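Putative leucoanthocyanidin reductase 1 (Vitis vinifera, PDB 3I6I) catalyses the NADPH-dependent reduction of leucoanthocyanidins, probably to flavan-3-ols such as catechin, in flavonoid biosynthesis. Local coordinates at residues A[94-99]-A[137-142]; A[130-135]-A[257-262]. All coordinates share one frame; numbering follows the deposited sequence.

Both contacts use helix 133-149, and their centres lie 16 Å apart. Contact 2 takes the turn that starts this helix, at 130-135. Contact 1 takes the next part, 137-142. Along the chain the segments alternate: 94-99, 130-135, 137-142, 257-262. The helix meets the loop 94-99 at one part, and at its start the end of helix 252-260 with the turn after it. The salt bridge R138 to E131 joins the two contacts directly, and L134 packs on R141. Contact 1 belongs to the NADPH pocket. Contact 2 lies away from it. One helix thus links the cofactor site to the region around helices 252-260 and 266-277.

Contact 1: residues A[94-99]-A[137-142]; sequences ESILDQ and YREKRR. With NDP (NADPH dihydro-nicotinamide-adenine-dinucleotide phosphate), chain B; ACY (acetic acid), chain C.
I96 and L97 pack on E139 and K140, where a loop of the Rossmann fold meets helix 133-149 beside bound NADPH. The loop follows strand 86-89 of the parallel sheet and leads into helix 99-109. I96 and E139 are the closest backbone pair, with CA atoms 6.4 Å apart.

E139 can be followed outward from the helix. Its CB meets both I96 CG2 and L97 CD2, at nearly equal distances. CG comes next and meets L97 CG and CD2. The chain is extended beyond CG (chi2 -175°), which sets CD against the leucine, 3.9 Å from L97 CG. The two side chains cross at about a right angle. At the tip the carboxylate oxygens part: OE2 approaches L97 CD1, while OE1 reaches I96 CB at 3.7 Å. No direct hydrogen bond joins the segments. A water bridges them instead: it donates to E139 OE1 and to E94 O, and accepts from L97 N.

K140 sits one residue on and serves the cofactor. Its CG passes I96 CG2, and CE touches I96 CD1 at 3.9 Å. The chain is extended to its end, and chi4 (-163°) sets NZ anti to CG, beside the nicotinamide ribose. There K140 NZ donates to both hydroxyl oxygens, to NDP O3D at 2.8 Å and to NDP O2D at 3.1 Å. NZ also makes weak hydrogen bonds to S118 O and E119 O.

The loop also reaches the adenine end of NADPH: S95 OG lies near N7A, but its hydrogen bond goes to E94 OE2. Q99 NE2 donates to I96 O on a lone pair, in the carbonyl plane, and Q99 N donates to the same oxygen. Adenine N6A donates to D98 OD2 over 3.3 Å, with an N-H...O angle of 153°.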
# COMPACT_ATOMS: atom_id res chain seq x y z
N GLU A 94 8.08 -8.00 5.73
CA GLU A 94 9.03 -8.60 6.65
C GLU A 94 9.31 -7.73 7.89
O GLU A 94 9.80 -8.23 8.88
CB GLU A 94 10.36 -8.96 5.93
CG GLU A 94 11.34 -7.79 5.60
CD GLU A 94 10.75 -6.70 4.68
OE1 GLU A 94 10.15 -7.03 3.62
OE2 GLU A 94 10.89 -5.49 5.01
N SER A 95 9.00 -6.43 7.83
CA SER A 95 9.36 -5.48 8.89
C SER A 95 8.19 -4.88 9.64
O SER A 95 8.34 -3.87 10.33
CB SER A 95 10.19 -4.32 8.27
OG SER A 95 11.29 -4.82 7.53
N ILE A 96 7.00 -5.48 9.54
CA ILE A 96 5.82 -4.88 10.17
C ILE A 96 6.02 -4.67 11.71
O ILE A 96 5.68 -3.61 12.24
CB ILE A 96 4.55 -5.72 9.89
CG1 ILE A 96 4.25 -5.73 8.39
CG2 ILE A 96 3.36 -5.15 10.69
CD1 ILE A 96 4.19 -4.34 7.75
N LEU A 97 6.54 -5.65 12.42
CA LEU A 97 6.71 -5.49 13.90
C LEU A 97 7.87 -4.54 14.31
O LEU A 97 7.96 -4.11 15.46
CB LEU A 97 6.83 -6.83 14.56
CG LEU A 97 5.65 -7.77 14.46
CD1 LEU A 97 5.97 -9.05 15.21
CD2 LEU A 97 4.39 -7.11 14.93
N ASP A 98 8.70 -4.14 13.34
CA ASP A 98 9.69 -3.07 13.57
C ASP A 98 8.97 -1.77 13.91
O ASP A 98 9.56 -0.82 14.45
CB ASP A 98 10.57 -2.82 12.33
CG ASP A 98 11.58 -3.95 12.03
OD1 ASP A 98 11.80 -4.83 12.90
OD2 ASP A 98 12.16 -3.93 10.92
N GLN A 99 7.68 -1.69 13.58
CA GLN A 99 6.90 -0.52 13.89
C GLN A 99 6.57 -0.37 15.38
O GLN A 99 6.17 0.71 15.82
CB GLN A 99 5.61 -0.52 13.08
CG GLN A 99 5.84 -0.32 11.60
CD GLN A 99 4.59 -0.43 10.79
OE1 GLN A 99 4.11 0.55 10.19
NE2 GLN A 99 4.00 -1.62 10.81
N TYR A 137 -1.25 -10.26 8.41
CA TYR A 137 -2.38 -9.51 8.92
C TYR A 137 -2.44 -9.53 10.45
O TYR A 137 -2.76 -8.48 11.04
CB TYR A 137 -3.69 -9.99 8.31
CG TYR A 137 -3.92 -9.47 6.91
CD1 TYR A 137 -2.90 -8.85 6.18
CD2 TYR A 137 -5.17 -9.58 6.33
CE1 TYR A 137 -3.11 -8.39 4.89
CE2 TYR A 137 -5.39 -9.13 5.05
CZ TYR A 137 -4.39 -8.52 4.34
OH TYR A 137 -4.63 -8.09 3.04
N ARG A 138 -2.08 -10.65 11.09
CA ARG A 138 -1.89 -10.67 12.54
C ARG A 138 -0.93 -9.61 13.03
O ARG A 138 -1.21 -8.95 14.04
CB ARG A 138 -1.49 -12.03 13.09
CG ARG A 138 -2.58 -13.06 13.14
CD ARG A 138 -2.15 -14.24 14.06
NE ARG A 138 -1.10 -14.98 13.39
CZ ARG A 138 -1.28 -15.98 12.52
NH1 ARG A 138 -2.47 -16.46 12.25
NH2 ARG A 138 -0.22 -16.53 11.95
N GLU A 139 0.21 -9.44 12.33
CA GLU A 139 1.19 -8.42 12.70
C GLU A 139 0.63 -7.00 12.48
O GLU A 139 0.81 -6.13 13.34
CB GLU A 139 2.46 -8.62 11.90
CG GLU A 139 3.16 -9.92 12.32
CD GLU A 139 4.50 -10.15 11.65
OE1 GLU A 139 4.90 -9.35 10.76
OE2 GLU A 139 5.15 -11.14 12.02
N LYS A 140 -0.05 -6.78 11.35
CA LYS A 140 -0.67 -5.47 11.09
C LYS A 140 -1.76 -5.13 12.11
O LYS A 140 -1.87 -3.98 12.57
CB LYS A 140 -1.15 -5.38 9.65
CG LYS A 140 -0.01 -5.35 8.62
CD LYS A 140 -0.49 -5.05 7.21
CE LYS A 140 0.69 -4.98 6.23
NZ LYS A 140 0.28 -4.30 4.96
N ARG A 141 -2.55 -6.12 12.52
CA ARG A 141 -3.61 -5.95 13.51
C ARG A 141 -3.02 -5.61 14.87
O ARG A 141 -3.58 -4.79 15.59
CB ARG A 141 -4.43 -7.22 13.66
CG ARG A 141 -5.32 -7.51 12.47
CD ARG A 141 -5.92 -8.85 12.63
NE ARG A 141 -6.63 -9.30 11.45
CZ ARG A 141 -6.96 -10.56 11.19
NH1 ARG A 141 -6.69 -11.51 12.06
NH2 ARG A 141 -7.59 -10.86 10.09
N ARG A 142 -1.90 -6.25 15.19
CA ARG A 142 -1.19 -6.02 16.46
C ARG A 142 -0.66 -4.57 16.47
O ARG A 142 -0.77 -3.86 17.47
CB ARG A 142 -0.08 -7.06 16.63
CG ARG A 142 0.45 -7.20 18.06
CD ARG A 142 1.65 -6.44 18.27
NE ARG A 142 2.30 -6.76 19.55
CZ ARG A 142 2.10 -6.13 20.72
NH1 ARG A 142 1.19 -5.15 20.86
NH2 ARG A 142 2.82 -6.51 21.77
PA NDP B . 9.55 -2.46 0.32
O1A NDP B . 10.29 -3.70 0.77
O2A NDP B . 9.54 -2.11 -1.28
O5B NDP B . 10.05 -1.09 1.02
C5B NDP B . 10.24 -1.05 2.40
C4B NDP B . 10.90 0.20 2.82
O4B NDP B . 10.95 0.06 4.29
C3B NDP B . 12.37 0.29 2.33
O3B NDP B . 12.76 1.66 2.06
C2B NDP B . 13.16 -0.25 3.52
O2B NDP B . 14.47 0.31 3.53
C1B NDP B . 12.35 0.35 4.67
N9A NDP B . 12.56 -0.24 5.99
C8A NDP B . 12.33 -1.52 6.31
N7A NDP B . 12.60 -1.69 7.61
C5A NDP B . 12.98 -0.51 8.12
C6A NDP B . 13.38 -0.10 9.39
N6A NDP B . 13.41 -0.96 10.41
N1A NDP B . 13.72 1.19 9.58
C2A NDP B . 13.66 2.06 8.57
N3A NDP B . 13.27 1.70 7.33
C4A NDP B . 12.94 0.41 7.09
O3 NDP B . 8.03 -2.60 0.78
PN NDP B . 6.65 -2.48 -0.10
O1N NDP B . 6.41 -1.23 -0.85
O2N NDP B . 6.59 -3.85 -0.87
O5D NDP B . 5.59 -2.70 1.14
C5D NDP B . 5.14 -1.57 1.90
C4D NDP B . 3.76 -1.85 2.43
O4D NDP B . 2.92 -1.84 1.25
C3D NDP B . 3.58 -3.20 3.09
O3D NDP B . 2.62 -3.07 4.13
C2D NDP B . 2.97 -4.03 1.97
O2D NDP B . 2.11 -4.98 2.56
C1D NDP B . 2.12 -3.01 1.22
N1N NDP B . 2.00 -3.23 -0.27
C2N NDP B . 0.76 -3.08 -0.95
C3N NDP B . 0.59 -3.61 -2.15
C7N NDP B . -0.75 -3.42 -2.89
O7N NDP B . -1.65 -2.73 -2.39
N7N NDP B . -0.84 -3.95 -4.10
C4N NDP B . 1.74 -4.41 -2.80
C5N NDP B . 3.09 -3.98 -2.24
C6N NDP B . 3.17 -3.36 -1.06
P2B NDP B . 15.77 -0.71 3.26
O1X NDP B . 15.75 -1.18 1.85
O2X NDP B . 17.02 0.17 3.69
O3X NDP B . 15.63 -1.90 4.29
C ACY C . -2.29 -6.49 1.31
O ACY C . -1.16 -5.94 1.25
OXT ACY C . -3.13 -6.28 2.22
CH3 ACY C . -2.62 -7.44 0.18
O HOH W 1 7.65 -8.23 11.35

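Contact 2: residues A[130-135]-A[257-262]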
# COMPACT_ATOMS: atom_id res chain seq x y z
N VAL A 130 -5.94 -16.96 4.02
CA VAL A 130 -5.25 -18.12 4.56
C VAL A 130 -3.81 -17.83 4.96
O VAL A 130 -3.26 -16.79 4.62
CB VAL A 130 -5.29 -19.33 3.55
CG1 VAL A 130 -6.73 -19.67 3.24
CG2 VAL A 130 -4.45 -19.02 2.24
N GLU A 131 -3.19 -18.77 5.67
CA GLU A 131 -1.78 -18.62 6.00
C GLU A 131 -0.96 -18.79 4.71
O GLU A 131 -1.36 -19.54 3.83
CB GLU A 131 -1.34 -19.65 7.02
CG GLU A 131 -2.01 -19.49 8.39
CD GLU A 131 -1.39 -18.38 9.22
OE1 GLU A 131 -0.54 -17.63 8.69
OE2 GLU A 131 -1.75 -18.27 10.44
N PRO A 132 0.20 -18.13 4.61
CA PRO A 132 0.82 -17.23 5.59
C PRO A 132 0.45 -15.74 5.42
O PRO A 132 1.01 -14.90 6.10
CB PRO A 132 2.30 -17.48 5.37
CG PRO A 132 2.41 -17.74 3.86
CD PRO A 132 1.12 -18.46 3.50
N GLY A 133 -0.49 -15.41 4.53
CA GLY A 133 -1.03 -14.06 4.45
C GLY A 133 -1.56 -13.64 5.82
O GLY A 133 -1.34 -12.51 6.26
N LEU A 134 -2.24 -14.59 6.48
CA LEU A 134 -2.87 -14.32 7.77
C LEU A 134 -1.87 -13.85 8.81
O LEU A 134 -2.21 -12.98 9.61
CB LEU A 134 -3.65 -15.53 8.30
CG LEU A 134 -4.60 -15.35 9.50
CD1 LEU A 134 -5.63 -14.20 9.33
CD2 LEU A 134 -5.30 -16.67 9.86
N ASN A 135 -0.68 -14.44 8.82
CA ASN A 135 0.35 -14.01 9.79
C ASN A 135 0.73 -12.57 9.62
O ASN A 135 0.82 -11.84 10.61
CB ASN A 135 1.58 -14.89 9.69
CG ASN A 135 2.52 -14.70 10.86
OD1 ASN A 135 2.17 -14.99 11.99
ND2 ASN A 135 3.66 -14.11 10.61
N ALA A 257 -2.69 -24.54 -2.61
CA ALA A 257 -1.48 -25.37 -2.59
C ALA A 257 -0.26 -24.47 -2.49
O ALA A 257 0.66 -24.75 -1.74
CB ALA A 257 -1.38 -26.24 -3.89
N ALA A 258 -0.22 -23.41 -3.28
CA ALA A 258 0.94 -22.51 -3.34
C ALA A 258 1.12 -21.83 -1.98
O ALA A 258 2.23 -21.78 -1.41
CB ALA A 258 0.75 -21.47 -4.43
N ALA A 259 0.01 -21.35 -1.43
CA ALA A 259 0.04 -20.77 -0.07
C ALA A 259 0.52 -21.76 1.00
O ALA A 259 1.29 -21.38 1.88
CB ALA A 259 -1.33 -20.19 0.31
N GLY A 260 0.10 -23.01 0.90
CA GLY A 260 0.40 -24.05 1.83
C GLY A 260 1.85 -24.45 1.91
O GLY A 260 2.26 -25.06 2.87
N GLU A 261 2.66 -24.08 0.90
CA GLU A 261 4.10 -24.38 0.96
C GLU A 261 4.88 -23.49 1.93
O GLU A 261 5.99 -23.82 2.32
CB GLU A 261 4.73 -24.28 -0.42
CG GLU A 261 4.34 -25.49 -1.31
CD GLU A 261 4.59 -26.85 -0.65
OE1 GLU A 261 5.67 -27.08 -0.04
OE2 GLU A 261 3.71 -27.71 -0.74
N ASN A 262 4.30 -22.38 2.35
CA ASN A 262 4.96 -21.51 3.32
C ASN A 262 6.34 -21.02 2.88
O ASN A 262 7.31 -21.00 3.68
CB ASN A 262 5.05 -22.23 4.67
CG ASN A 262 3.85 -21.99 5.53
OD1 ASN A 262 3.45 -20.83 5.77
ND2 ASN A 262 3.26 -23.08 6.04
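This is a small packing contact between two helix ends, well away from the NADPH site. It joins the start of helix 133-149 to the end of helix 252-260 and the turn after it. V130, E131 and P132 come from the first side, A259 and N262 from the second. The two segments bury 175 Å² between them, and no hydrogen bond crosses.

A259 points its CB toward the facing turn. This methyl meets V130 CG2 at 3.9 Å, an apolar contact. It also lies 3.6 Å from E131 O, the carbonyl just before the proline. P132 is the N-cap residue of its helix and follows a cis peptide bond. Three of its ring carbons, CB, CG and CD, meet the other segment. CD lies 3.3 Å from A259 O, while CB and CG approach N262 OD1. The closer of these two is CB, at 3.6 Å. The proline and asparagine side chains slide past each other in opposite directions, with OD1 nearest the ring carbons.

N262 is the first residue after helix 252-260 to leave helical phi/psi, with positive phi (57°). Its backbone N bonds back to A259 O, the same oxygen that P132 CD touches. That carbonyl therefore takes part in the helix-end turn and in the contact at once. On the other side, L134 N bonds to V130 O as the helix begins. The carboxylate of E131 turns to its own helix, where OE2 forms a salt bridge with R138.

Helix 266-277 completes the packing. V130 touches A271, and P132 rests on S267 and V268, with I264 of the intervening loop also against the proline. A258 packs on A270, and its carbonyl accepts from S267 OG, so helix 266-277 contacts both segments.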